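Local coordinates for protein maltose operon transcriptional repressor (Staphylococcus aureus subsp. aureus Mu50, PDB 3HCW) that probably represses transcription of the maltose operon, its C-terminal part having the periplasmic-binding-protein-like fold with which LacI-type regulators sense small-molecule effectors, at residues E133-T138 with D163-E168; P93-G98 with Q107-D112. All coordinates share one frame; numbering follows the deposited sequence.

Overall arrangement
Two pairs of parallel strands, one on each side of the chain's centre, illustrate how a periplasmic-binding-protein-like regulator is assembled. Contact 2 (93-98 with 107-112) comes first along the chain and is complete before contact 1 (133-138 with 163-168) begins. Their centres lie 30 Å apart and their nearest atoms about 14 Å, so neither touches the other, although both belong to one continuous run of strands. Contact 1 lies at its margin, with strand 163-169 outermost within the chain, whereas contact 2 is flanked by strands 71-74 and 272-280. The separation is consistent with the two-lobed architecture of the family, in which a ligand cleft lies between the lobes.

Contact 1 (E133-T138 with D163-E168); sequences ELIFIT and DYQIIE
Gln165 sets its CG in the crowded position between backbone N and carbonyl carbon (chi1 65°) and then runs out extended, while Ile135 places CG1 anti to its carbonyl carbon (chi1 -56°). The two chains consequently lie side by side, and Gln165 CG rests 3.8 Å from Ile135 CG1. The other branch of Ile135, CG2, meets Ile167 CD1 at 3.8 Å, so that one isoleucine bridges two residues of the outer strand. On the other face, alongside Leu134 and Tyr164, Ile166 folds back at chi2 (-63°) and brings CD1 to within 3.8 Å of Phe136 CB. The Phe136 ring turns from the outer strand to meet Phe153 of helix 144-159.

Five backbone hydrogen bonds zip the strands together, alternating in direction as parallel pairing requires. Among the straightest is that from Ile167 N to Phe136 O at 2.9 Å, which arrives nearly along the C=O axis. At the start, Glu133 is bent at chi2 and poorly ordered; its OE1 is held by Gln194, and OE2 lies near Leu134 O without a hydrogen bond, its position being uncertain. Thr138 OG1 bonds to Ser146, while its CG2 packs against Glu168 CG. Strand 133-139, helix 144-159 and strand 163-169 thus form a beta-alpha-beta unit, the repeating element of a Rossmann-like sheet.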
ATOM      1  N   GLU A 133      26.389   7.563 -16.913  1.00 49.25           N
ATOM      2  CA  GLU A 133      25.441   8.661 -16.802  1.00 48.87           C
ATOM      3  C   GLU A 133      24.335   8.350 -15.782  1.00 46.24           C
ATOM      4  O   GLU A 133      23.887   7.216 -15.676  1.00 49.26           O
ATOM      5  CB  GLU A 133      24.856   8.966 -18.185  1.00 57.65           C
ATOM      6  CG  GLU A 133      24.426  10.418 -18.407  1.00 74.71           C
ATOM      7  CD  GLU A 133      22.911  10.609 -18.420  1.00 91.57           C
ATOM      8  OE1 GLU A 133      22.219   9.895 -19.183  1.00 97.01           O
ATOM      9  OE2 GLU A 133      22.416  11.489 -17.682  1.00 91.24           O
ATOM     10  N   LEU A 134      23.914   9.368 -15.032  1.00 41.51           N
ATOM     11  CA  LEU A 134      22.890   9.218 -13.993  1.00 39.70           C
ATOM     12  C   LEU A 134      21.678  10.123 -14.226  1.00 36.81           C
ATOM     13  O   LEU A 134      21.816  11.252 -14.703  1.00 37.07           O
ATOM     14  CB  LEU A 134      23.486   9.509 -12.614  1.00 31.35           C
ATOM     15  CG  LEU A 134      24.667   8.664 -12.126  1.00 41.25           C
ATOM     16  CD1 LEU A 134      25.446   9.370 -11.033  1.00 35.60           C
ATOM     17  CD2 LEU A 134      24.189   7.309 -11.649  1.00 43.47           C
ATOM     18  N   ILE A 135      20.495   9.613 -13.885  1.00 37.79           N
ATOM     19  CA  ILE A 135      19.237  10.362 -13.973  1.00 34.53           C
ATOM     20  C   ILE A 135      18.518  10.305 -12.622  1.00 37.20           C
ATOM     21  O   ILE A 135      18.313   9.218 -12.074  1.00 31.03           O
ATOM     22  CB  ILE A 135      18.307   9.797 -15.088  1.00 37.15           C
ATOM     23  CG1 ILE A 135      19.011   9.786 -16.447  1.00 37.95           C
ATOM     24  CG2 ILE A 135      17.006  10.604 -15.180  1.00 26.86           C
ATOM     25  CD1 ILE A 135      18.650   8.587 -17.331  1.00 32.41           C
ATOM     26  N   PHE A 136      18.178  11.473 -12.073  1.00 32.33           N
ATOM     27  CA  PHE A 136      17.322  11.552 -10.891  1.00 32.95           C
ATOM     28  C   PHE A 136      15.940  12.050 -11.285  1.00 33.57           C
ATOM     29  O   PHE A 136      15.805  13.088 -11.929  1.00 27.65           O
ATOM     30  CB  PHE A 136      17.901  12.475  -9.809  1.00 34.02           C
ATOM     31  CG  PHE A 136      17.278  12.283  -8.440  1.00 37.42           C
ATOM     32  CD1 PHE A 136      17.876  11.424  -7.504  1.00 20.58           C
ATOM     33  CD2 PHE A 136      16.103  12.960  -8.080  1.00 36.32           C
ATOM     34  CE1 PHE A 136      17.314  11.234  -6.235  1.00 25.53           C
ATOM     35  CE2 PHE A 136      15.527  12.778  -6.817  1.00 32.38           C
ATOM     36  CZ  PHE A 136      16.136  11.913  -5.890  1.00 39.01           C
ATOM     37  N   ILE A 137      14.918  11.306 -10.877  1.00 24.94           N
ATOM     38  CA  ILE A 137      13.543  11.669 -11.180  1.00 29.70           C
ATOM     39  C   ILE A 137      12.812  12.083  -9.903  1.00 27.98           C
ATOM     40  O   ILE A 137      12.792  11.347  -8.918  1.00 35.47           O
ATOM     41  CB  ILE A 137      12.804  10.530 -11.934  1.00 30.53           C
ATOM     42  CG1 ILE A 137      13.597  10.113 -13.178  1.00 26.85           C
ATOM     43  CG2 ILE A 137      11.395  10.963 -12.317  1.00 30.65           C
ATOM     44  CD1 ILE A 137      12.889   9.113 -14.075  1.00 32.94           C
ATOM     45  N   THR A 138      12.232  13.277  -9.919  1.00 37.61           N
ATOM     46  CA  THR A 138      11.547  13.809  -8.744  1.00 37.30           C
ATOM     47  C   THR A 138      10.108  14.274  -9.035  1.00 39.17           C
ATOM     48  O   THR A 138       9.688  14.363 -10.196  1.00 32.74           O
ATOM     49  CB  THR A 138      12.391  14.918  -8.037  1.00 34.74           C
ATOM     50  OG1 THR A 138      11.846  15.179  -6.738  1.00 42.00           O
ATOM     51  CG2 THR A 138      12.445  16.212  -8.857  1.00 38.47           C
ATOM     52  N   ASP A 163      28.280  12.504 -15.682  1.00 43.49           N
ATOM     53  CA  ASP A 163      27.204  13.262 -16.294  1.00 46.09           C
ATOM     54  C   ASP A 163      25.896  12.848 -15.660  1.00 48.29           C
ATOM     55  O   ASP A 163      25.660  11.663 -15.411  1.00 49.86           O
ATOM     56  CB  ASP A 163      27.154  13.032 -17.803  1.00 47.23           C
ATOM     57  CG  ASP A 163      28.349  13.634 -18.524  1.00 65.25           C
ATOM     58  OD1 ASP A 163      28.813  13.024 -19.510  1.00 80.82           O
ATOM     59  OD2 ASP A 163      28.830  14.711 -18.104  1.00 77.07           O
ATOM     60  N   TYR A 164      25.057  13.837 -15.380  1.00 41.84           N
ATOM     61  CA  TYR A 164      23.762  13.588 -14.775  1.00 44.09           C
ATOM     62  C   TYR A 164      22.724  14.610 -15.210  1.00 45.12           C
ATOM     63  O   TYR A 164      23.075  15.716 -15.625  1.00 34.82           O
ATOM     64  CB  TYR A 164      23.864  13.551 -13.246  1.00 34.19           C
ATOM     65  CG  TYR A 164      24.183  14.876 -12.576  1.00 36.78           C
ATOM     66  CD1 TYR A 164      23.161  15.765 -12.205  1.00 45.53           C
ATOM     67  CD2 TYR A 164      25.498  15.234 -12.288  1.00 35.91           C
ATOM     68  CE1 TYR A 164      23.448  16.974 -11.586  1.00 27.09           C
ATOM     69  CE2 TYR A 164      25.797  16.446 -11.657  1.00 37.00           C
ATOM     70  CZ  TYR A 164      24.766  17.306 -11.307  1.00 39.07           C
ATOM     71  OH  TYR A 164      25.051  18.503 -10.678  1.00 43.09           O
ATOM     72  N   GLN A 165      21.454  14.228 -15.075  1.00 41.10           N
ATOM     73  CA  GLN A 165      20.332  15.128 -15.274  1.00 35.62           C
ATOM     74  C   GLN A 165      19.250  14.943 -14.193  1.00 38.02           C
ATOM     75  O   GLN A 165      19.153  13.881 -13.580  1.00 39.61           O
ATOM     76  CB  GLN A 165      19.754  14.929 -16.673  1.00 29.75           C
ATOM     77  CG  GLN A 165      19.129  13.573 -16.906  1.00 33.77           C
ATOM     78  CD  GLN A 165      18.464  13.456 -18.250  1.00 35.77           C
ATOM     79  OE1 GLN A 165      18.902  12.682 -19.103  1.00 50.49           O
ATOM     80  NE2 GLN A 165      17.396  14.220 -18.456  1.00 40.39           N
ATOM     81  N   ILE A 166      18.464  15.994 -13.956  1.00 44.32           N
ATOM     82  CA  ILE A 166      17.321  15.961 -13.032  1.00 34.13           C
ATOM     83  C   ILE A 166      16.062  16.124 -13.879  1.00 35.20           C
ATOM     84  O   ILE A 166      15.993  17.003 -14.749  1.00 33.13           O
ATOM     85  CB  ILE A 166      17.372  17.115 -11.955  1.00 34.83           C
ATOM     86  CG1 ILE A 166      18.740  17.219 -11.246  1.00 34.94           C
ATOM     87  CG2 ILE A 166      16.234  16.993 -10.933  1.00 36.20           C
ATOM     88  CD1 ILE A 166      19.148  15.998 -10.410  1.00 41.85           C
ATOM     89  N   ILE A 167      15.082  15.259 -13.649  1.00 32.63           N
ATOM     90  CA  ILE A 167      13.783  15.366 -14.300  1.00 33.50           C
ATOM     91  C   ILE A 167      12.732  15.536 -13.213  1.00 41.75           C
ATOM     92  O   ILE A 167      12.647  14.720 -12.292  1.00 41.63           O
ATOM     93  CB  ILE A 167      13.438  14.114 -15.147  1.00 33.15           C
ATOM     94  CG1 ILE A 167      14.426  13.946 -16.306  1.00 36.29           C
ATOM     95  CG2 ILE A 167      11.976  14.163 -15.647  1.00 34.51           C
ATOM     96  CD1 ILE A 167      14.310  12.612 -17.027  1.00 35.11           C
ATOM     97  N   GLU A 168      11.955  16.610 -13.315  1.00 33.44           N
ATOM     98  CA  GLU A 168      10.816  16.821 -12.443  1.00 34.26           C
ATOM     99  C   GLU A 168       9.548  16.489 -13.218  1.00 33.24           C
ATOM    100  O   GLU A 168       9.330  16.980 -14.326  1.00 43.81           O
ATOM    101  CB  GLU A 168      10.781  18.260 -11.955  1.00 42.93           C
ATOM    102  CG  GLU A 168       9.946  18.466 -10.714  1.00 43.55           C
ATOM    103  CD  GLU A 168       9.795  19.933 -10.378  1.00 60.25           C
ATOM    104  OE1 GLU A 168       9.221  20.678 -11.204  1.00 72.66           O
ATOM    105  OE2 GLU A 168      10.245  20.340  -9.286  1.00 66.08           O
TER

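Contact 2 (P93-G98 with Q107-D112); sequences PFIVIG and QFTHID. With GOL (glycerol), chain C.
The densest packing lies on the face carrying Phe94, Val96, Phe108 and His110. Phe94 takes the crowded first torsion (chi1 66°), which brings its ring beside that of Phe108 in an offset stack, centroids 4.5 Å apart and planes 17° from parallel. Phe94 CZ sits over the centre of the Phe108 ring, whose opposite face receives Gln107 CB nearer the rim. Val96 lies over one face of the imidazole: its CB stands 3.7 Å from the ring centroid of His110, a CH-pi contact. Two partners fix the rotation of that ring, a weak bond from ND1 to Gly98 O at 3.3 Å and a hydrogen bond between NE2 and Asp105. On the other face, Ile95 CG2 meets Ile111 CD1 at 3.8 Å. The loose side is the N-terminal end, where Gln107 is exposed to solvent and neither it nor Pro93 touches the opposing segment.

Backbone pairing is straight in the middle, where Ile111 N reaches Val96 O at 2.9 Å, but distorts at the C-terminal end. There Gly98 N approaches Ile111 O from 39° above the carbonyl plane, as the chain leaves the strand at backbone angles suited to glycine. At this distorted end binds a glycerol, probably from the crystallisation liquor: its O2 donates to Asp112 OD1 at 2.7 Å and its O3 binds Ile97 O weakly, with Asn113 and Asn115 also gripping it.

Strand 71-74 pairs with the edge of 94-97 that faces away from 110-113, and His110 bonds through its backbone to Glu271. Helix 82-89 packs on Phe94 and Phe108, while helix 247-263 covers Ile95 and Ile97 on the other face.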
ATOM      1  N   PRO A  93       1.314  22.865  20.875  1.00 52.37           N
ATOM      2  CA  PRO A  93       2.509  22.012  20.916  1.00 52.15           C
ATOM      3  C   PRO A  93       2.529  21.089  19.708  1.00 51.57           C
ATOM      4  O   PRO A  93       1.474  20.572  19.322  1.00 51.48           O
ATOM      5  CB  PRO A  93       2.308  21.185  22.193  1.00 47.94           C
ATOM      6  CG  PRO A  93       1.336  21.964  23.011  1.00 42.31           C
ATOM      7  CD  PRO A  93       0.412  22.576  22.005  1.00 52.84           C
ATOM      8  N   PHE A  94       3.703  20.908  19.098  1.00 45.98           N
ATOM      9  CA  PHE A  94       3.819  20.024  17.934  1.00 44.10           C
ATOM     10  C   PHE A  94       5.185  19.379  17.704  1.00 46.15           C
ATOM     11  O   PHE A  94       6.194  19.800  18.260  1.00 46.90           O
ATOM     12  CB  PHE A  94       3.293  20.683  16.639  1.00 48.50           C
ATOM     13  CG  PHE A  94       4.086  21.870  16.169  1.00 43.75           C
ATOM     14  CD1 PHE A  94       3.787  23.149  16.629  1.00 54.55           C
ATOM     15  CD2 PHE A  94       5.092  21.721  15.221  1.00 47.16           C
ATOM     16  CE1 PHE A  94       4.496  24.258  16.185  1.00 45.17           C
ATOM     17  CE2 PHE A  94       5.808  22.829  14.769  1.00 55.54           C
ATOM     18  CZ  PHE A  94       5.507  24.099  15.251  1.00 52.84           C
ATOM     19  N   ILE A  95       5.173  18.338  16.877  1.00 42.34           N
ATOM     20  CA  ILE A  95       6.372  17.712  16.331  1.00 46.30           C
ATOM     21  C   ILE A  95       6.308  17.878  14.817  1.00 42.33           C
ATOM     22  O   ILE A  95       5.221  18.006  14.253  1.00 43.21           O
ATOM     23  CB  ILE A  95       6.469  16.199  16.757  1.00 41.60           C
ATOM     24  CG1 ILE A  95       7.561  16.007  17.794  1.00 39.84           C
ATOM     25  CG2 ILE A  95       6.837  15.292  15.617  1.00 54.41           C
ATOM     26  CD1 ILE A  95       7.313  16.710  19.071  1.00 29.47           C
ATOM     27  N   VAL A  96       7.466  17.918  14.165  1.00 39.76           N
ATOM     28  CA  VAL A  96       7.514  17.879  12.712  1.00 33.73           C
ATOM     29  C   VAL A  96       8.299  16.656  12.282  1.00 35.72           C
ATOM     30  O   VAL A  96       9.402  16.413  12.763  1.00 39.67           O
ATOM     31  CB  VAL A  96       8.157  19.150  12.116  1.00 31.44           C
ATOM     32  CG1 VAL A  96       8.170  19.091  10.585  1.00 37.52           C
ATOM     33  CG2 VAL A  96       7.423  20.401  12.590  1.00 40.77           C
ATOM     34  N   ILE A  97       7.721  15.867  11.393  1.00 35.00           N
ATOM     35  CA  ILE A  97       8.499  14.853  10.730  1.00 37.08           C
ATOM     36  C   ILE A  97       9.086  15.465   9.457  1.00 44.90           C
ATOM     37  O   ILE A  97       8.365  15.737   8.488  1.00 40.48           O
ATOM     38  CB  ILE A  97       7.698  13.576  10.465  1.00 42.38           C
ATOM     39  CG1 ILE A  97       7.155  13.035  11.791  1.00 37.45           C
ATOM     40  CG2 ILE A  97       8.575  12.535   9.776  1.00 39.69           C
ATOM     41  CD1 ILE A  97       6.509  11.685  11.682  1.00 34.92           C
ATOM     42  N   GLY A  98      10.400  15.708   9.501  1.00 44.45           N
ATOM     43  CA  GLY A  98      11.150  16.305   8.395  1.00 40.35           C
ATOM     44  C   GLY A  98      12.301  17.170   8.885  1.00 43.49           C
ATOM     45  O   GLY A  98      12.703  17.080  10.052  1.00 41.71           O
ATOM     46  N   GLN A 107      13.190  25.824  18.321  1.00 56.15           N
ATOM     47  CA  GLN A 107      12.238  25.641  19.416  1.00 56.56           C
ATOM     48  C   GLN A 107      11.455  24.332  19.318  1.00 57.48           C
ATOM     49  O   GLN A 107      10.966  23.822  20.329  1.00 62.16           O
ATOM     50  CB  GLN A 107      11.246  26.817  19.473  1.00 57.51           C
ATOM     51  CG  GLN A 107      11.875  28.211  19.546  1.00 62.71           C
ATOM     52  CD  GLN A 107      12.936  28.327  20.630  1.00 77.00           C
ATOM     53  OE1 GLN A 107      14.107  28.579  20.343  1.00 86.52           O
ATOM     54  NE2 GLN A 107      12.532  28.131  21.882  1.00 87.58           N
ATOM     55  N   PHE A 108      11.336  23.797  18.104  1.00 49.02           N
ATOM     56  CA  PHE A 108      10.423  22.688  17.827  1.00 45.27           C
ATOM     57  C   PHE A 108      11.138  21.407  17.420  1.00 47.47           C
ATOM     58  O   PHE A 108      11.956  21.416  16.503  1.00 45.38           O
ATOM     59  CB  PHE A 108       9.398  23.114  16.775  1.00 42.76           C
ATOM     60  CG  PHE A 108       8.676  24.380  17.139  1.00 51.13           C
ATOM     61  CD1 PHE A 108       7.697  24.374  18.133  1.00 44.66           C
ATOM     62  CD2 PHE A 108       9.004  25.588  16.523  1.00 52.95           C
ATOM     63  CE1 PHE A 108       7.041  25.550  18.498  1.00 60.61           C
ATOM     64  CE2 PHE A 108       8.358  26.773  16.880  1.00 42.43           C
ATOM     65  CZ  PHE A 108       7.372  26.757  17.865  1.00 58.08           C
ATOM     66  N   THR A 109      10.836  20.320  18.124  1.00 38.03           N
ATOM     67  CA  THR A 109      11.435  19.019  17.839  1.00 39.20           C
ATOM     68  C   THR A 109      11.105  18.529  16.432  1.00 37.33           C
ATOM     69  O   THR A 109       9.941  18.531  16.022  1.00 34.19           O
ATOM     70  CB  THR A 109      11.020  17.967  18.893  1.00 31.63           C
ATOM     71  OG1 THR A 109      11.567  18.347  20.156  1.00 36.97           O
ATOM     72  CG2 THR A 109      11.560  16.580  18.545  1.00 39.21           C
ATOM     73  N   HIS A 110      12.149  18.150  15.696  1.00 33.24           N
ATOM     74  CA  HIS A 110      12.014  17.535  14.386  1.00 33.11           C
ATOM     75  C   HIS A 110      12.533  16.101  14.415  1.00 31.91           C
ATOM     76  O   HIS A 110      13.502  15.787  15.114  1.00 28.23           O
ATOM     77  CB  HIS A 110      12.790  18.330  13.342  1.00 25.02           C
ATOM     78  CG  HIS A 110      12.124  19.600  12.920  1.00 40.19           C
ATOM     79  ND1 HIS A 110      11.652  19.804  11.641  1.00 38.55           N
ATOM     80  CD2 HIS A 110      11.867  20.742  13.599  1.00 36.61           C
ATOM     81  CE1 HIS A 110      11.132  21.016  11.551  1.00 39.27           C
ATOM     82  NE2 HIS A 110      11.250  21.605  12.726  1.00 30.53           N
ATOM     83  N   ILE A 111      11.873  15.235  13.656  1.00 39.49           N
ATOM     84  CA  ILE A 111      12.294  13.848  13.499  1.00 28.57           C
ATOM     85  C   ILE A 111      12.482  13.593  12.004  1.00 32.82           C
ATOM     86  O   ILE A 111      11.554  13.743  11.226  1.00 35.12           O
ATOM     87  CB  ILE A 111      11.278  12.851  14.146  1.00 35.87           C
ATOM     88  CG1 ILE A 111      11.328  12.929  15.681  1.00 38.16           C
ATOM     89  CG2 ILE A 111      11.587  11.426  13.762  1.00 30.45           C
ATOM     90  CD1 ILE A 111      10.288  13.798  16.281  1.00 53.51           C
ATOM     91  N   ASP A 112      13.693  13.230  11.603  1.00 25.46           N
ATOM     92  CA  ASP A 112      13.994  13.059  10.186  1.00 35.67           C
ATOM     93  C   ASP A 112      14.924  11.862   9.958  1.00 33.67           C
ATOM     94  O   ASP A 112      15.455  11.288  10.920  1.00 32.05           O
ATOM     95  CB  ASP A 112      14.649  14.344   9.665  1.00 29.07           C
ATOM     96  CG  ASP A 112      14.388  14.601   8.183  1.00 39.81           C
ATOM     97  OD1 ASP A 112      13.636  13.842   7.541  1.00 40.35           O
ATOM     98  OD2 ASP A 112      14.961  15.577   7.652  1.00 56.01           O
TER
HETATM   99  C1  GOL C   1      11.342  11.224   4.648  1.00 40.59           C
HETATM  100  O1  GOL C   1      12.648  10.844   5.032  1.00 31.19           O
HETATM  101  C2  GOL C   1      10.801  12.166   5.715  1.00 44.34           C
HETATM  102  O2  GOL C   1      11.670  12.084   6.810  1.00 42.43           O
HETATM  103  C3  GOL C   1      10.746  13.627   5.251  1.00 54.23           C
HETATM  104  O3  GOL C   1       9.597  14.274   5.789  1.00 37.66           O